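Local structure of toxin 2A (Paenibacillus larvae, 5URP) at residues 28-33 / 152-157; 102-107 / 165-170; 158-163 / 212-217; 177-182 / 190-195. The protein is an ADP-ribosyltransferase toxin and virulence factor that presumably transfers ADP-ribose from NAD+ to a host target, probably a Rho-family GTPase as in C3 exoenzymes. All blocks are in the same frame, centred on the assembly; numbering follows the deposited sequence. Where two conformers were deposited one is given.

Contact 1 (28-33 / 152-157); sequences IDKEKA and SLVNGT
A33 brings its methyl group down between L153 and V154, and this is the tight part of the contact. Its CB lies 3.7 Å from V154 CG1 and 3.9 Å from L153 CB, while L153 CD1 reaches past the methyl to within 3.4 Å of A33 O. V154 CG1 serves several neighbours at once: standing anti to the carbonyl carbon (chi1 -65°), it faces the helix start and also rests 3.8 Å from D29 O. All three of these apolar residues are buried, and L189 also touches A33.

The other side is looser and exposed. I28 touches the loop with one branch, CG2, placed 3.5 Å from N155 O, whereas its CG1-CD1 arm turns away. K30 meets V154 CG1 with its CA at 3.9 Å, and its side chain comes no nearer than 4.4 Å, from CG to V154 CG2.

Each backbone is also braced within itself. D29 OD1 caps the helix by accepting from K32 N at 3.0 Å, in a nearly straight bond (173°) that meets the oxygen from above the carboxylate plane. In the loop, V154 N donates to S152 OG in an ST turn. The arrangement is that of an Asp-capped helix N terminus packed on a loop leaving strand 149-152, at the edge of the small three-stranded sheet, consistent with the helical N-terminal part of a C3-like ADP-ribosyltransferase.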
loop_
_atom_site.group_PDB
_atom_site.type_symbol
_atom_site.label_atom_id
_atom_site.label_comp_id
_atom_site.label_asym_id
_atom_site.label_seq_id
_atom_site.Cartn_x
_atom_site.Cartn_y
_atom_site.Cartn_z
ATOM N N ILE A 28 1.251 10.028 12.620
ATOM C CA ILE A 28 0.427 9.105 13.415
ATOM C C ILE A 28 -0.892 9.739 13.851
ATOM O O ILE A 28 -1.585 9.186 14.710
ATOM C CB ILE A 28 1.205 8.581 14.640
ATOM C CG1 ILE A 28 1.636 9.731 15.540
ATOM C CG2 ILE A 28 2.413 7.770 14.188
ATOM C CD1 ILE A 28 2.178 9.241 16.926
ATOM N N ASP A 29 -1.263 10.886 13.278
ATOM C CA ASP A 29 -2.433 11.636 13.754
ATOM C C ASP A 29 -3.678 11.077 13.079
ATOM O O ASP A 29 -4.137 11.564 12.044
ATOM C CB ASP A 29 -2.274 13.130 13.497
ATOM C CG ASP A 29 -3.351 13.966 14.167
ATOM O OD1 ASP A 29 -4.456 13.444 14.452
ATOM O OD2 ASP A 29 -3.102 15.164 14.407
ATOM N N LYS A 30 -4.250 10.052 13.709
ATOM C CA LYS A 30 -5.393 9.342 13.146
ATOM C C LYS A 30 -6.625 10.236 13.047
ATOM O O LYS A 30 -7.391 10.125 12.087
ATOM C CB LYS A 30 -5.692 8.116 14.008
ATOM C CG LYS A 30 -6.236 6.936 13.293
ATOM C CD LYS A 30 -6.226 5.700 14.176
ATOM C CE LYS A 30 -6.719 4.483 13.387
ATOM N NZ LYS A 30 -6.629 3.201 14.140
ATOM N N GLU A 31 -6.844 11.133 14.018
ATOM C CA GLU A 31 -8.065 11.940 13.960
ATOM C C GLU A 31 -8.020 12.940 12.808
ATOM O O GLU A 31 -9.000 13.077 12.062
ATOM C CB GLU A 31 -8.311 12.633 15.302
ATOM C CG GLU A 31 -8.864 11.673 16.351
ATOM C CD GLU A 31 -10.040 10.840 15.819
ATOM O OE1 GLU A 31 -11.053 11.435 15.389
ATOM O OE2 GLU A 31 -9.936 9.593 15.796
ATOM N N LYS A 32 -6.876 13.602 12.604
ATOM C CA LYS A 32 -6.725 14.479 11.445
ATOM C C LYS A 32 -6.842 13.706 10.132
ATOM O O LYS A 32 -7.497 14.171 9.186
ATOM C CB LYS A 32 -5.384 15.211 11.499
ATOM C CG LYS A 32 -5.394 16.522 12.288
ATOM C CD LYS A 32 -4.020 17.206 12.264
ATOM C CE LYS A 32 -3.597 17.679 10.862
ATOM N NZ LYS A 32 -4.382 18.858 10.371
ATOM N N ALA A 33 -6.202 12.534 10.052
ATOM C CA ALA A 33 -6.200 11.742 8.824
ATOM C C ALA A 33 -7.611 11.317 8.448
ATOM O O ALA A 33 -8.008 11.389 7.279
ATOM C CB ALA A 33 -5.312 10.506 9.004
ATOM N N SER A 152 -1.880 3.041 4.253
ATOM C CA SER A 152 -2.628 3.761 5.278
ATOM C C SER A 152 -2.222 5.225 5.321
ATOM O O SER A 152 -1.050 5.582 5.121
ATOM C CB SER A 152 -2.396 3.143 6.688
ATOM O OG SER A 152 -3.142 3.841 7.682
ATOM N N LEU A 153 -3.189 6.081 5.663
ATOM C CA LEU A 153 -2.894 7.494 5.872
ATOM C C LEU A 153 -2.032 7.736 7.099
ATOM O O LEU A 153 -1.441 8.811 7.236
ATOM C CB LEU A 153 -4.183 8.298 6.017
ATOM C CG LEU A 153 -5.033 8.522 4.784
ATOM C CD1 LEU A 153 -6.272 9.307 5.203
ATOM C CD2 LEU A 153 -4.244 9.288 3.731
ATOM N N VAL A 154 -1.977 6.781 8.014
ATOM C CA VAL A 154 -1.130 6.950 9.184
ATOM C C VAL A 154 -0.159 5.781 9.281
ATOM O O VAL A 154 -0.370 4.681 8.746
ATOM C CB VAL A 154 -1.913 7.109 10.512
ATOM C CG1 VAL A 154 -2.702 8.381 10.490
ATOM C CG2 VAL A 154 -2.755 5.909 10.784
ATOM N N ASN A 155 0.908 6.036 10.022
ATOM C CA ASN A 155 1.933 5.039 10.292
ATOM C C ASN A 155 1.494 4.296 11.549
ATOM O O ASN A 155 1.912 4.614 12.653
ATOM C CB ASN A 155 3.279 5.718 10.457
ATOM C CG ASN A 155 4.401 4.756 10.632
ATOM O OD1 ASN A 155 4.249 3.543 10.496
ATOM N ND2 ASN A 155 5.552 5.296 10.974
ATOM N N GLY A 156 0.608 3.308 11.349
ATOM C CA GLY A 156 -0.099 2.689 12.464
ATOM C C GLY A 156 0.780 1.743 13.257
ATOM O O GLY A 156 1.852 1.313 12.801
ATOM N N THR A 157 0.310 1.434 14.476
ATOM C CA THR A 157 1.075 0.559 15.358
ATOM C C THR A 157 1.269 -0.828 14.759
ATOM O O THR A 157 2.251 -1.501 15.077
ATOM C CB THR A 157 0.387 0.456 16.727
ATOM O OG1 THR A 157 -0.951 -0.034 16.573
ATOM C CG2 THR A 157 0.315 1.801 17.403
#

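Contact 2 (102-107 / 165-170); sequences TVYRGT and LIELKI
V103 and R105 each exchange two backbone hydrogen bonds with the opposite strand, V103 with L168 and R105 with I166, at 2.8 to 2.9 Å between N and O, and the two short segments run antiparallel at 150°. T102, Y104 and G106 form the non-hydrogen-bonded pairs with K169, E167 and L165.

On the face of T102, Y104 and E167, the glutamate chain is extended and lies between its two neighbours. E167 CG is 3.5 Å from T102 CG2, and E167 runs alongside Y104, pointing the same way, with OE1 3.7 Å from Y104 CE1 and the carboxylate turned 63° from the ring. The carboxylate is shared out: OE1 forms a salt bridge with K216, and OE2 accepts from a water, 3.2 Å away, that also bonds T102 OG1. The hydroxyl of Y104 is hydrogen-bonded to D25 OD1.

This pair forms one side of the central mixed sheet of the ADP-ribosyltransferase fold, with 101-107 outermost. R105 occupies the place expected for the arginine of the family's R-S-E motif, and its NH1 bonds S150 O.

The face of V103, R105, I166 and L168 is mostly apolar. V103 CG1 meets I170 CD1 at 3.8 Å, the two side chains crossing at about a right angle, and V103 CG2 sits 3.9 Å from L168 CB. Farther along, T107 CG2 touches I166 CD1 at 3.9 Å.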
loop_
_atom_site.group_PDB
_atom_site.type_symbol
_atom_site.label_atom_id
_atom_site.label_comp_id
_atom_site.label_asym_id
_atom_site.label_seq_id
_atom_site.Cartn_x
_atom_site.Cartn_y
_atom_site.Cartn_z
ATOM N N THR A 102 1.232 11.551 1.665
ATOM C CA THR A 102 2.113 10.476 2.075
ATOM C C THR A 102 1.272 9.372 2.707
ATOM O O THR A 102 0.378 9.652 3.510
ATOM C CB THR A 102 3.139 10.991 3.083
ATOM O OG1 THR A 102 3.906 12.032 2.486
ATOM C CG2 THR A 102 4.082 9.880 3.511
ATOM N N VAL A 103 1.541 8.140 2.308
ATOM C CA VAL A 103 0.899 6.985 2.911
ATOM C C VAL A 103 1.979 6.000 3.360
ATOM O O VAL A 103 3.146 6.117 3.017
ATOM C CB VAL A 103 -0.104 6.300 1.978
ATOM C CG1 VAL A 103 -1.258 7.249 1.634
ATOM C CG2 VAL A 103 0.589 5.756 0.699
ATOM N N TYR A 104 1.556 5.039 4.172
ATOM C CA TYR A 104 2.464 4.108 4.842
ATOM C C TYR A 104 2.027 2.674 4.608
ATOM O O TYR A 104 0.829 2.376 4.536
ATOM C CB TYR A 104 2.487 4.405 6.356
ATOM C CG TYR A 104 3.005 5.773 6.672
ATOM C CD1 TYR A 104 4.366 5.988 6.856
ATOM C CD2 TYR A 104 2.149 6.850 6.772
ATOM C CE1 TYR A 104 4.857 7.227 7.115
ATOM C CE2 TYR A 104 2.629 8.134 7.055
ATOM C CZ TYR A 104 3.995 8.311 7.212
ATOM O OH TYR A 104 4.488 9.548 7.517
ATOM N N ARG A 105 3.001 1.767 4.489
ATOM C CA ARG A 105 2.677 0.357 4.327
ATOM C C ARG A 105 3.742 -0.473 5.020
ATOM O O ARG A 105 4.916 -0.351 4.695
ATOM C CB ARG A 105 2.624 -0.023 2.841
ATOM C CG ARG A 105 2.401 -1.482 2.617
ATOM C CD ARG A 105 2.176 -1.746 1.133
ATOM N NE ARG A 105 2.234 -3.169 0.805
ATOM C CZ ARG A 105 1.264 -4.046 1.041
ATOM N NH1 ARG A 105 0.128 -3.673 1.622
ATOM N NH2 ARG A 105 1.435 -5.316 0.709
ATOM N N GLY A 106 3.341 -1.285 5.989
ATOM C CA GLY A 106 4.247 -2.270 6.542
ATOM C C GLY A 106 4.207 -3.545 5.720
ATOM O O GLY A 106 3.139 -4.018 5.332
ATOM N N THR A 107 5.381 -4.110 5.468
ATOM C CA THR A 107 5.431 -5.342 4.711
ATOM C C THR A 107 6.708 -6.087 5.099
ATOM O O THR A 107 7.290 -5.844 6.157
ATOM C CB THR A 107 5.290 -5.025 3.203
ATOM O OG1 THR A 107 5.111 -6.245 2.470
ATOM C CG2 THR A 107 6.478 -4.241 2.681
ATOM N N LEU A 165 9.127 -0.933 6.334
ATOM C CA LEU A 165 8.180 0.176 6.372
ATOM C C LEU A 165 8.372 0.981 5.100
ATOM O O LEU A 165 9.456 1.510 4.883
ATOM C CB LEU A 165 8.417 1.086 7.575
ATOM C CG LEU A 165 7.516 2.318 7.701
ATOM C CD1 LEU A 165 6.052 1.927 7.823
ATOM C CD2 LEU A 165 7.952 3.179 8.881
ATOM N N ILE A 166 7.323 1.104 4.311
ATOM C CA ILE A 166 7.360 1.924 3.100
ATOM C C ILE A 166 6.641 3.219 3.411
ATOM O O ILE A 166 5.507 3.200 3.918
ATOM C CB ILE A 166 6.680 1.234 1.910
ATOM C CG1 ILE A 166 7.218 -0.172 1.657
ATOM C CG2 ILE A 166 6.827 2.133 0.658
ATOM C CD1 ILE A 166 6.412 -0.937 0.575
ATOM N N GLU A 167 7.295 4.338 3.118
ATOM C CA GLU A 167 6.693 5.666 3.152
ATOM C C GLU A 167 6.557 6.100 1.690
ATOM O O GLU A 167 7.565 6.291 1.007
ATOM C CB GLU A 167 7.552 6.640 3.952
ATOM C CG GLU A 167 7.048 8.059 3.985
ATOM C CD GLU A 167 7.804 8.942 4.980
ATOM O OE1 GLU A 167 8.169 8.459 6.079
ATOM O OE2 GLU A 167 8.000 10.128 4.674
ATOM N N LEU A 168 5.325 6.237 1.213
ATOM C CA LEU A 168 5.068 6.400 -0.218
ATOM C C LEU A 168 4.390 7.732 -0.473
ATOM O O LEU A 168 3.371 8.042 0.137
ATOM C CB LEU A 168 4.193 5.237 -0.695
ATOM C CG LEU A 168 3.825 5.159 -2.145
ATOM C CD1 LEU A 168 5.069 4.786 -2.919
ATOM C CD2 LEU A 168 2.751 4.107 -2.300
ATOM N N LYS A 169 4.929 8.520 -1.408
ATOM C CA LYS A 169 4.311 9.786 -1.762
ATOM C C LYS A 169 3.423 9.553 -2.974
ATOM O O LYS A 169 3.872 8.953 -3.949
ATOM C CB LYS A 169 5.373 10.839 -2.081
ATOM C CG LYS A 169 6.338 11.093 -0.937
ATOM C CD LYS A 169 7.521 11.943 -1.364
ATOM C CE LYS A 169 8.507 12.143 -0.226
ATOM N NZ LYS A 169 9.754 12.823 -0.672
ATOM N N ILE A 170 2.164 9.970 -2.892
ATOM C CA ILE A 170 1.214 9.852 -3.998
ATOM C C ILE A 170 0.986 11.261 -4.537
ATOM O O ILE A 170 0.578 12.140 -3.770
ATOM C CB ILE A 170 -0.138 9.244 -3.580
ATOM C CG1 ILE A 170 0.004 7.937 -2.829
ATOM C CG2 ILE A 170 -0.988 8.964 -4.812
ATOM C CD1 ILE A 170 -1.305 7.536 -2.187
HETATM O O HOH W 1 6.719 11.965 2.346
#

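Contact 3 (158-163 / 212-217); sequences LFLARP and SQRLKV
F159 meets R214 through its carbonyl: R214 NH1 gives F159 O a weak hydrogen bond of 3.2 Å, bent to 131° at the hydrogen. The same oxygen also accepts from R162 N within the turn. At L160 an aliphatic group takes over, CD2 lying over one face of the R214 guanidinium, 4.1 Å from NH2. R162 contributes its backbone, its O lying 3.1 Å from R214 CD; in the conformer described, its guanidinium bonds G106 O. P163 then supplies the straighter and shorter of the two hydrogen bonds, P163 O accepting from L215 N at 2.9 Å and 164°. That bond extends the pairing of the parallel strands 164-170 and 214-221 back to the residue before the first of them.

R214 can follow this path because its chain bends at chi3 (-71°), which turns the guanidinium toward the F159 carbonyl. Its NH2 is hydrogen-bonded to N209 OD1.

The buried R214 thus runs its aliphatic part past the carbonyls of R162 and P163 to F159 O, in what is probably the family's phosphate-nicotinamide loop. Its only direct bond to the loop is weak, so any electrostatic help to the turn is probably modest; the well-aligned bond is at P163.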
loop_
_atom_site.group_PDB
_atom_site.type_symbol
_atom_site.label_atom_id
_atom_site.label_comp_id
_atom_site.label_asym_id
_atom_site.label_seq_id
_atom_site.Cartn_x
_atom_site.Cartn_y
_atom_site.Cartn_z
ATOM N N LEU A 158 0.348 -1.285 13.913
ATOM C CA LEU A 158 0.496 -2.604 13.301
ATOM C C LEU A 158 1.805 -2.718 12.516
ATOM O O LEU A 158 2.354 -3.818 12.365
ATOM C CB LEU A 158 -0.716 -2.908 12.402
ATOM C CG LEU A 158 -0.880 -2.213 11.041
ATOM C CD1 LEU A 158 -1.953 -2.904 10.208
ATOM C CD2 LEU A 158 -1.212 -0.733 11.176
ATOM N N PHE A 159 2.346 -1.598 12.039
ATOM C CA PHE A 159 3.560 -1.657 11.248
ATOM C C PHE A 159 4.814 -1.850 12.087
ATOM O O PHE A 159 5.867 -2.191 11.522
ATOM C CB PHE A 159 3.690 -0.375 10.397
ATOM C CG PHE A 159 2.532 -0.154 9.418
ATOM C CD1 PHE A 159 1.761 -1.215 8.963
ATOM C CD2 PHE A 159 2.221 1.129 8.956
ATOM C CE1 PHE A 159 0.725 -1.026 8.097
ATOM C CE2 PHE A 159 1.177 1.314 8.084
ATOM C CZ PHE A 159 0.439 0.240 7.638
ATOM N N LEU A 160 4.739 -1.637 13.410
ATOM C CA LEU A 160 5.903 -1.809 14.272
ATOM C C LEU A 160 6.423 -3.239 14.231
ATOM O O LEU A 160 7.625 -3.461 14.376
ATOM C CB LEU A 160 5.554 -1.429 15.713
ATOM C CG LEU A 160 5.246 0.052 15.897
ATOM C CD1 LEU A 160 4.553 0.258 17.238
ATOM C CD2 LEU A 160 6.541 0.836 15.821
ATOM N N ALA A 161 5.552 -4.205 14.011
ATOM C CA ALA A 161 5.940 -5.608 14.023
ATOM C C ALA A 161 6.342 -6.123 12.652
ATOM O O ALA A 161 6.584 -7.324 12.509
ATOM C CB ALA A 161 4.796 -6.456 14.568
ATOM N N ARG A 162 6.404 -5.254 11.635
ATOM C CA ARG A 162 6.771 -5.699 10.310
ATOM C C ARG A 162 8.198 -5.265 9.973
ATOM O O ARG A 162 8.657 -4.215 10.429
ATOM C CB ARG A 162 5.764 -5.146 9.296
ATOM C CG ARG A 162 4.389 -5.742 9.569
ATOM C CD ARG A 162 3.340 -5.380 8.553
ATOM N NE ARG A 162 2.038 -5.892 8.982
ATOM C CZ ARG A 162 0.873 -5.512 8.472
ATOM N NH1 ARG A 162 -0.258 -6.028 8.930
ATOM N NH2 ARG A 162 0.835 -4.625 7.499
ATOM N N PRO A 163 8.945 -6.052 9.192
ATOM C CA PRO A 163 10.373 -5.728 9.004
ATOM C C PRO A 163 10.662 -4.618 8.017
ATOM O O PRO A 163 11.772 -4.072 8.064
ATOM C CB PRO A 163 10.982 -7.046 8.509
ATOM C CG PRO A 163 9.878 -7.827 7.982
ATOM C CD PRO A 163 8.625 -7.403 8.707
ATOM N N SER A 212 12.296 -3.206 17.619
ATOM C CA SER A 212 12.936 -3.978 16.566
ATOM C C SER A 212 13.319 -3.046 15.429
ATOM O O SER A 212 12.553 -2.153 15.064
ATOM C CB SER A 212 12.030 -5.082 16.021
ATOM O OG SER A 212 10.932 -4.526 15.329
ATOM N N GLN A 213 14.497 -3.280 14.877
ATOM C CA GLN A 213 14.951 -2.517 13.724
ATOM C C GLN A 213 14.162 -2.918 12.487
ATOM O O GLN A 213 13.641 -4.034 12.377
ATOM C CB GLN A 213 16.448 -2.737 13.485
ATOM C CG GLN A 213 17.309 -2.336 14.668
ATOM C CD GLN A 213 18.790 -2.481 14.415
ATOM O OE1 GLN A 213 19.223 -3.048 13.403
ATOM N NE2 GLN A 213 19.592 -1.989 15.358
ATOM N N ARG A 214 14.082 -1.985 11.546
ATOM C CA ARG A 214 13.364 -2.208 10.308
ATOM C C ARG A 214 14.121 -1.568 9.158
ATOM O O ARG A 214 14.995 -0.720 9.346
ATOM C CB ARG A 214 11.941 -1.617 10.341
ATOM C CG ARG A 214 11.029 -2.250 11.376
ATOM C CD ARG A 214 9.719 -1.517 11.485
ATOM N NE ARG A 214 9.859 -0.206 12.106
ATOM C CZ ARG A 214 8.877 0.685 12.162
ATOM N NH1 ARG A 214 7.698 0.410 11.611
ATOM N NH2 ARG A 214 9.072 1.851 12.764
ATOM N N LEU A 215 13.782 -2.000 7.959
ATOM C CA LEU A 215 14.245 -1.332 6.756
ATOM C C LEU A 215 13.172 -0.347 6.312
ATOM O O LEU A 215 12.029 -0.746 6.081
ATOM C CB LEU A 215 14.520 -2.350 5.654
ATOM C CG LEU A 215 15.492 -1.966 4.573
ATOM C CD1 LEU A 215 16.918 -1.874 5.137
ATOM C CD2 LEU A 215 15.377 -3.045 3.529
ATOM N N LYS A 216 13.545 0.922 6.170
ATOM C CA LYS A 216 12.632 1.962 5.742
ATOM C C LYS A 216 12.884 2.274 4.276
ATOM O O LYS A 216 14.027 2.524 3.892
ATOM C CB LYS A 216 12.784 3.244 6.558
ATOM C CG LYS A 216 11.599 4.180 6.263
ATOM C CD LYS A 216 11.661 5.503 6.955
ATOM C CE LYS A 216 10.471 6.380 6.495
ATOM N NZ LYS A 216 10.628 7.784 6.944
ATOM N N VAL A 217 11.817 2.263 3.486
ATOM C CA VAL A 217 11.863 2.511 2.047
ATOM C C VAL A 217 11.076 3.786 1.798
ATOM O O VAL A 217 9.894 3.853 2.135
ATOM C CB VAL A 217 11.248 1.346 1.269
ATOM C CG1 VAL A 217 11.211 1.653 -0.246
ATOM C CG2 VAL A 217 12.015 0.050 1.594
#

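Contact 4 (177-182 / 190-195); sequences GYVDPI and EMLLPR
G177 and L192 form the hydrogen-bonded pair of the hairpin, exchanging two backbone bonds: G177 N to L192 O at 3.0 Å and L192 N to G177 O at 2.8 Å. Two residues on, V179 N donates to E190 O at 3.0 Å, nearly along the C=O axis.

Between these bonds the side chains of Y178 and M191 share one face of the sheet and cross at about a right angle. M191 is bent at both chi2 and chi3, and the bends set SD at the edge of the Y178 ring, 4.9 Å from its centroid and 81° off the ring normal, a Met-aromatic contact. The sulfur also lies 3.6 Å from Y178 CB. V179 fills the other side. Its CG2 packs along the extended E190 chain, 3.7 Å from E190 CB and as close to CG, and its CG1 rests on L192 CB.

The two strands make the beta hairpin 177-178/190-193, whose connection probably corresponds to the ARTT loop of ADP-ribosyltransferases; E190 sits where the glutamate of the R-S-E motif is expected.

What positions E190 lies one shell out. S150 OG holds OE2, and OE1 bonds a glycerol, probably from the crystallisation liquor, in what may be the active-site pocket. At the backbone a water accepts from E190 N at 2.9 Å and donates to D180 OD1 at 2.8 Å. That carboxylate oxygen is itself bonded by G187 N and L189 N, tying the end of the connection to D180. Farther out, W44 and I56 pack on V179, and K34 touches Y178.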
loop_
_atom_site.group_PDB
_atom_site.type_symbol
_atom_site.label_atom_id
_atom_site.label_comp_id
_atom_site.label_asym_id
_atom_site.label_seq_id
_atom_site.Cartn_x
_atom_site.Cartn_y
_atom_site.Cartn_z
ATOM N N GLY A 177 -7.954 5.602 -3.411
ATOM C CA GLY A 177 -9.274 5.689 -2.831
ATOM C C GLY A 177 -9.223 5.464 -1.346
ATOM O O GLY A 177 -8.610 4.489 -0.901
ATOM N N TYR A 178 -9.892 6.322 -0.590
ATOM C CA TYR A 178 -9.957 6.175 0.861
ATOM C C TYR A 178 -11.109 5.226 1.152
ATOM O O TYR A 178 -12.269 5.608 1.008
ATOM C CB TYR A 178 -10.179 7.522 1.529
ATOM C CG TYR A 178 -10.211 7.431 3.027
ATOM C CD1 TYR A 178 -9.057 7.121 3.735
ATOM C CD2 TYR A 178 -11.380 7.651 3.732
ATOM C CE1 TYR A 178 -9.065 7.040 5.141
ATOM C CE2 TYR A 178 -11.404 7.564 5.147
ATOM C CZ TYR A 178 -10.238 7.266 5.825
ATOM O OH TYR A 178 -10.273 7.203 7.203
ATOM N N VAL A 179 -10.796 3.991 1.568
ATOM C CA VAL A 179 -11.819 2.963 1.679
ATOM C C VAL A 179 -12.257 2.688 3.119
ATOM O O VAL A 179 -13.147 1.861 3.307
ATOM C CB VAL A 179 -11.372 1.645 1.003
ATOM C CG1 VAL A 179 -11.095 1.847 -0.510
ATOM C CG2 VAL A 179 -10.161 1.037 1.693
ATOM N N ASP A 180 -11.704 3.377 4.114
ATOM C CA ASP A 180 -12.041 3.068 5.507
ATOM C C ASP A 180 -13.537 3.077 5.799
ATOM O O ASP A 180 -13.989 2.249 6.608
ATOM C CB ASP A 180 -11.324 4.066 6.430
ATOM C CG ASP A 180 -11.365 3.636 7.890
ATOM O OD1 ASP A 180 -10.537 2.779 8.254
ATOM O OD2 ASP A 180 -12.216 4.170 8.640
ATOM N N PRO A 181 -14.348 3.970 5.223
ATOM C CA PRO A 181 -15.771 3.975 5.580
ATOM C C PRO A 181 -16.532 2.737 5.137
ATOM O O PRO A 181 -17.627 2.496 5.671
ATOM C CB PRO A 181 -16.297 5.245 4.899
ATOM C CG PRO A 181 -15.084 6.132 4.771
ATOM C CD PRO A 181 -13.971 5.171 4.446
ATOM N N ILE A 182 -16.002 1.945 4.196
ATOM C CA ILE A 182 -16.626 0.682 3.800
ATOM C C ILE A 182 -15.697 -0.506 4.003
ATOM O O ILE A 182 -16.039 -1.630 3.630
ATOM C CB ILE A 182 -17.156 0.721 2.350
ATOM C CG1 ILE A 182 -16.024 0.992 1.342
ATOM C CG2 ILE A 182 -18.287 1.743 2.224
ATOM C CD1 ILE A 182 -16.473 0.804 -0.130
ATOM N N GLU A 190 -7.293 3.051 5.382
ATOM C CA GLU A 190 -6.659 2.523 4.178
ATOM C C GLU A 190 -6.889 3.418 2.958
ATOM O O GLU A 190 -8.022 3.823 2.669
ATOM C CB GLU A 190 -7.169 1.120 3.873
ATOM C CG GLU A 190 -6.562 0.533 2.612
ATOM C CD GLU A 190 -6.921 -0.914 2.330
ATOM O OE1 GLU A 190 -7.408 -1.643 3.228
ATOM O OE2 GLU A 190 -6.700 -1.329 1.173
ATOM N N MET A 191 -5.801 3.690 2.253
ATOM C CA MET A 191 -5.818 4.270 0.911
ATOM C C MET A 191 -5.457 3.134 -0.040
ATOM O O MET A 191 -4.370 2.547 0.063
ATOM C CB MET A 191 -4.826 5.427 0.773
ATOM C CG MET A 191 -5.108 6.622 1.612
ATOM S SD MET A 191 -6.583 7.527 1.111
ATOM C CE MET A 191 -6.144 7.997 -0.538
ATOM N N LEU A 192 -6.352 2.828 -0.972
ATOM C CA LEU A 192 -6.168 1.706 -1.873
ATOM C C LEU A 192 -5.717 2.242 -3.219
ATOM O O LEU A 192 -6.397 3.094 -3.794
ATOM C CB LEU A 192 -7.467 0.928 -2.010
ATOM C CG LEU A 192 -7.460 -0.308 -2.900
ATOM C CD1 LEU A 192 -6.397 -1.294 -2.488
ATOM C CD2 LEU A 192 -8.831 -0.975 -2.910
ATOM N N LEU A 193 -4.586 1.762 -3.695
ATOM C CA LEU A 193 -4.059 2.212 -4.984
ATOM C C LEU A 193 -4.280 1.120 -6.025
ATOM O O LEU A 193 -4.349 -0.074 -5.708
ATOM C CB LEU A 193 -2.565 2.540 -4.894
ATOM C CG LEU A 193 -2.070 3.864 -4.302
ATOM C CD1 LEU A 193 -0.648 3.658 -3.786
ATOM C CD2 LEU A 193 -2.012 5.002 -5.256
ATOM N N PRO A 194 -4.375 1.505 -7.297
ATOM C CA PRO A 194 -4.612 0.539 -8.366
ATOM C C PRO A 194 -3.559 -0.543 -8.421
ATOM O O PRO A 194 -2.421 -0.356 -7.983
ATOM C CB PRO A 194 -4.542 1.406 -9.640
ATOM C CG PRO A 194 -4.837 2.788 -9.189
ATOM C CD PRO A 194 -4.369 2.898 -7.775
ATOM N N ARG A 195 -3.954 -1.692 -8.956
ATOM C CA ARG A 195 -2.975 -2.709 -9.287
ATOM C C ARG A 195 -2.024 -2.195 -10.374
ATOM O O ARG A 195 -2.322 -1.244 -11.086
ATOM C CB ARG A 195 -3.679 -3.991 -9.722
ATOM C CG ARG A 195 -4.317 -3.977 -11.093
ATOM C CD ARG A 195 -5.177 -5.221 -11.283
ATOM N NE ARG A 195 -5.897 -5.201 -12.544
ATOM C CZ ARG A 195 -5.445 -5.691 -13.689
ATOM N NH1 ARG A 195 -4.240 -6.250 -13.780
ATOM N NH2 ARG A 195 -6.213 -5.616 -14.762
HETATM O O HOH W 2 -9.473 1.306 6.163
#

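From the N terminus, segment 28-33 waits for 152-157, so contact 1 closes a loop of 118 residues and brings the N-terminal helix onto the chain beyond strand 149-152. Contact 2 opens inside that loop, at 102-107, and closes after it at 165-170; the two therefore cross, and S152 N probably donates to Y104 O. Contact 3 starts at 158-163, before contact 2 has closed, and ends at 212-217, crossing it in turn; E167 N probably donates to V217 O. The short hairpin of contact 4 falls wholly within the span of contact 3, yet their centres are about 22 Å apart. L153, V103 and M191 pack where contacts 1, 2 and 4 converge, joining the two larger sheets.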